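Long-range contact in phosphodiesterase (Pseudomonas aeruginosa, PDB 4G75), which is a colicin M-like bacteriocin that binds magnesium and probably kills rival bacteria by cleaving the lipid-linked precursors of peptidoglycan: residues D88-P93 and W129-I134. Numbering follows the deposited sequence.
Sequences DIFDLP and WDRPKI
Arg-131 and Phe-90 show how one arginine can serve a ring and a carbonyl at once. From CB, which points toward helix 81-102, the arginine chain runs through CG to CD, 3.9 Å from Phe-90 CE1. A bend at chi3 (-74°) sets NE beside that same carbon, and the guanidinium then lies flat on the ring, the two planes 2° apart. NH1 sits over the ring centre, and CZ is 3.9 Å from the Phe-90 centroid, a cation-pi contact; Ile-134 CD1 borders the opposite guanidinium face. At its edge, both terminal nitrogens donate to Phe-90 O, NH1 at 2.8 Å and NH2 at 3.0 Å, the latter on a lone pair. This end-on grip on one oxygen, together with the stacked ring, fixes the guanidinium's rotation. Phe-90 also turns its edge toward the face of Trp-129 (planes at 69°), whose CZ3 packs 3.7 Å from Phe-90 CB and also meets Ile-89 CG2. The loop between helices 106-113 and 143-153 is thus fastened onto helix 81-102, kinked at Pro-93, whose N has no bond to the turn before, with Trp-129 reaching Thr-153 and Ile-89 and Pro-93 resting on Ala-149 of helix 143-153.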
loop_
_atom_site.group_PDB
_atom_site.type_symbol
_atom_site.label_atom_id
_atom_site.label_comp_id
_atom_site.label_asym_id
_atom_site.label_seq_id
_atom_site.Cartn_x
_atom_site.Cartn_y
_atom_site.Cartn_z
ATOM N N ASP A 88 7.516 -12.962 -5.052
ATOM C CA ASP A 88 6.915 -11.641 -5.231
ATOM C C ASP A 88 6.505 -11.074 -3.868
ATOM O O ASP A 88 6.646 -9.877 -3.610
ATOM C CB ASP A 88 5.695 -11.698 -6.160
ATOM C CG ASP A 88 6.060 -11.620 -7.640
ATOM O OD1 ASP A 88 7.260 -11.748 -8.002
ATOM O OD2 ASP A 88 5.124 -11.437 -8.452
ATOM N N ILE A 89 5.993 -11.937 -2.994
ATOM C CA ILE A 89 5.628 -11.504 -1.646
ATOM C C ILE A 89 6.875 -11.029 -0.892
ATOM O O ILE A 89 6.819 -10.096 -0.095
ATOM C CB ILE A 89 4.874 -12.617 -0.879
ATOM C CG1 ILE A 89 3.490 -12.835 -1.495
ATOM C CG2 ILE A 89 4.735 -12.276 0.612
ATOM C CD1 ILE A 89 2.628 -11.595 -1.533
ATOM N N PHE A 90 8.015 -11.642 -1.184
ATOM C CA PHE A 90 9.284 -11.190 -0.620
ATOM C C PHE A 90 9.734 -9.864 -1.235
ATOM O O PHE A 90 10.159 -8.962 -0.524
ATOM C CB PHE A 90 10.359 -12.266 -0.833
ATOM C CG PHE A 90 11.697 -11.949 -0.204
ATOM C CD1 PHE A 90 11.900 -12.114 1.159
ATOM C CD2 PHE A 90 12.769 -11.539 -0.987
ATOM C CE1 PHE A 90 13.143 -11.850 1.736
ATOM C CE2 PHE A 90 14.011 -11.277 -0.417
ATOM C CZ PHE A 90 14.196 -11.425 0.948
ATOM N N ASP A 91 9.637 -9.751 -2.556
ATOM C CA ASP A 91 10.217 -8.624 -3.283
ATOM C C ASP A 91 9.422 -7.332 -3.167
ATOM O O ASP A 91 10.003 -6.248 -3.045
ATOM C CB ASP A 91 10.376 -8.964 -4.766
ATOM C CG ASP A 91 11.519 -9.924 -5.026
ATOM O OD1 ASP A 91 12.391 -10.065 -4.142
ATOM O OD2 ASP A 91 11.542 -10.530 -6.118
ATOM N N LEU A 92 8.100 -7.445 -3.225
ATOM C CA LEU A 92 7.243 -6.266 -3.230
ATOM C C LEU A 92 7.448 -5.306 -2.040
ATOM O O LEU A 92 7.537 -4.094 -2.235
ATOM C CB LEU A 92 5.771 -6.658 -3.414
ATOM C CG LEU A 92 5.412 -7.050 -4.857
ATOM C CD1 LEU A 92 4.139 -7.887 -4.899
ATOM C CD2 LEU A 92 5.296 -5.816 -5.761
ATOM N N PRO A 93 7.537 -5.829 -0.807
ATOM C CA PRO A 93 7.755 -4.877 0.293
ATOM C C PRO A 93 9.118 -4.203 0.219
ATOM O O PRO A 93 9.264 -3.068 0.679
ATOM C CB PRO A 93 7.699 -5.755 1.552
ATOM C CG PRO A 93 7.045 -7.004 1.141
ATOM C CD PRO A 93 7.305 -7.198 -0.322
ATOM N N TRP A 129 12.376 -14.117 5.952
ATOM C CA TRP A 129 11.350 -13.082 6.077
ATOM C C TRP A 129 11.674 -11.977 7.083
ATOM O O TRP A 129 11.075 -10.904 7.041
ATOM C CB TRP A 129 10.003 -13.716 6.432
ATOM C CG TRP A 129 9.503 -14.681 5.386
ATOM C CD1 TRP A 129 9.449 -16.046 5.484
ATOM C CD2 TRP A 129 8.997 -14.353 4.086
ATOM N NE1 TRP A 129 8.935 -16.584 4.324
ATOM C CE2 TRP A 129 8.656 -15.568 3.449
ATOM C CE3 TRP A 129 8.804 -13.153 3.396
ATOM C CZ2 TRP A 129 8.120 -15.611 2.165
ATOM C CZ3 TRP A 129 8.273 -13.202 2.115
ATOM C CH2 TRP A 129 7.940 -14.421 1.515
ATOM N N ASP A 130 12.610 -12.238 7.988
ATOM C CA ASP A 130 12.930 -11.280 9.043
ATOM C C ASP A 130 13.663 -10.055 8.498
ATOM O O ASP A 130 14.854 -10.114 8.193
ATOM C CB ASP A 130 13.760 -11.952 10.141
ATOM C CG ASP A 130 13.988 -11.047 11.337
ATOM O OD1 ASP A 130 13.111 -10.204 11.624
ATOM O OD2 ASP A 130 15.042 -11.183 11.995
ATOM N N ARG A 131 12.943 -8.942 8.381
ATOM C CA ARG A 131 13.513 -7.718 7.834
ATOM C C ARG A 131 12.985 -6.508 8.612
ATOM O O ARG A 131 12.166 -5.742 8.106
ATOM C CB ARG A 131 13.173 -7.604 6.340
ATOM C CG ARG A 131 13.730 -8.754 5.492
ATOM C CD ARG A 131 13.341 -8.645 4.014
ATOM N NE ARG A 131 11.937 -8.980 3.778
ATOM C CZ ARG A 131 11.345 -8.909 2.587
ATOM N NH1 ARG A 131 12.036 -8.522 1.518
ATOM N NH2 ARG A 131 10.063 -9.224 2.462
ATOM N N PRO A 132 13.467 -6.329 9.853
ATOM C CA PRO A 132 12.898 -5.338 10.774
ATOM C C PRO A 132 13.090 -3.901 10.298
ATOM O O PRO A 132 12.342 -3.027 10.726
ATOM C CB PRO A 132 13.692 -5.561 12.071
ATOM C CG PRO A 132 14.451 -6.838 11.875
ATOM C CD PRO A 132 14.658 -6.983 10.411
ATOM N N LYS A 133 14.076 -3.663 9.437
ATOM C CA LYS A 133 14.327 -2.321 8.919
ATOM C C LYS A 133 13.178 -1.812 8.049
ATOM O O LYS A 133 12.956 -0.606 7.940
ATOM C CB LYS A 133 15.632 -2.281 8.124
ATOM C CG LYS A 133 16.885 -2.201 8.982
ATOM C CD LYS A 133 18.086 -1.766 8.153
ATOM C CE LYS A 133 19.208 -1.235 9.037
ATOM N NZ LYS A 133 20.197 -0.423 8.269
ATOM N N ILE A 134 12.457 -2.724 7.413
ATOM C CA ILE A 134 11.314 -2.318 6.598
ATOM C C ILE A 134 10.127 -2.009 7.512
ATOM O O ILE A 134 9.388 -2.913 7.905
ATOM C CB ILE A 134 10.941 -3.404 5.577
ATOM C CG1 ILE A 134 12.156 -3.748 4.707
ATOM C CG2 ILE A 134 9.782 -2.948 4.707
ATOM C CD1 ILE A 134 11.900 -4.894 3.731
#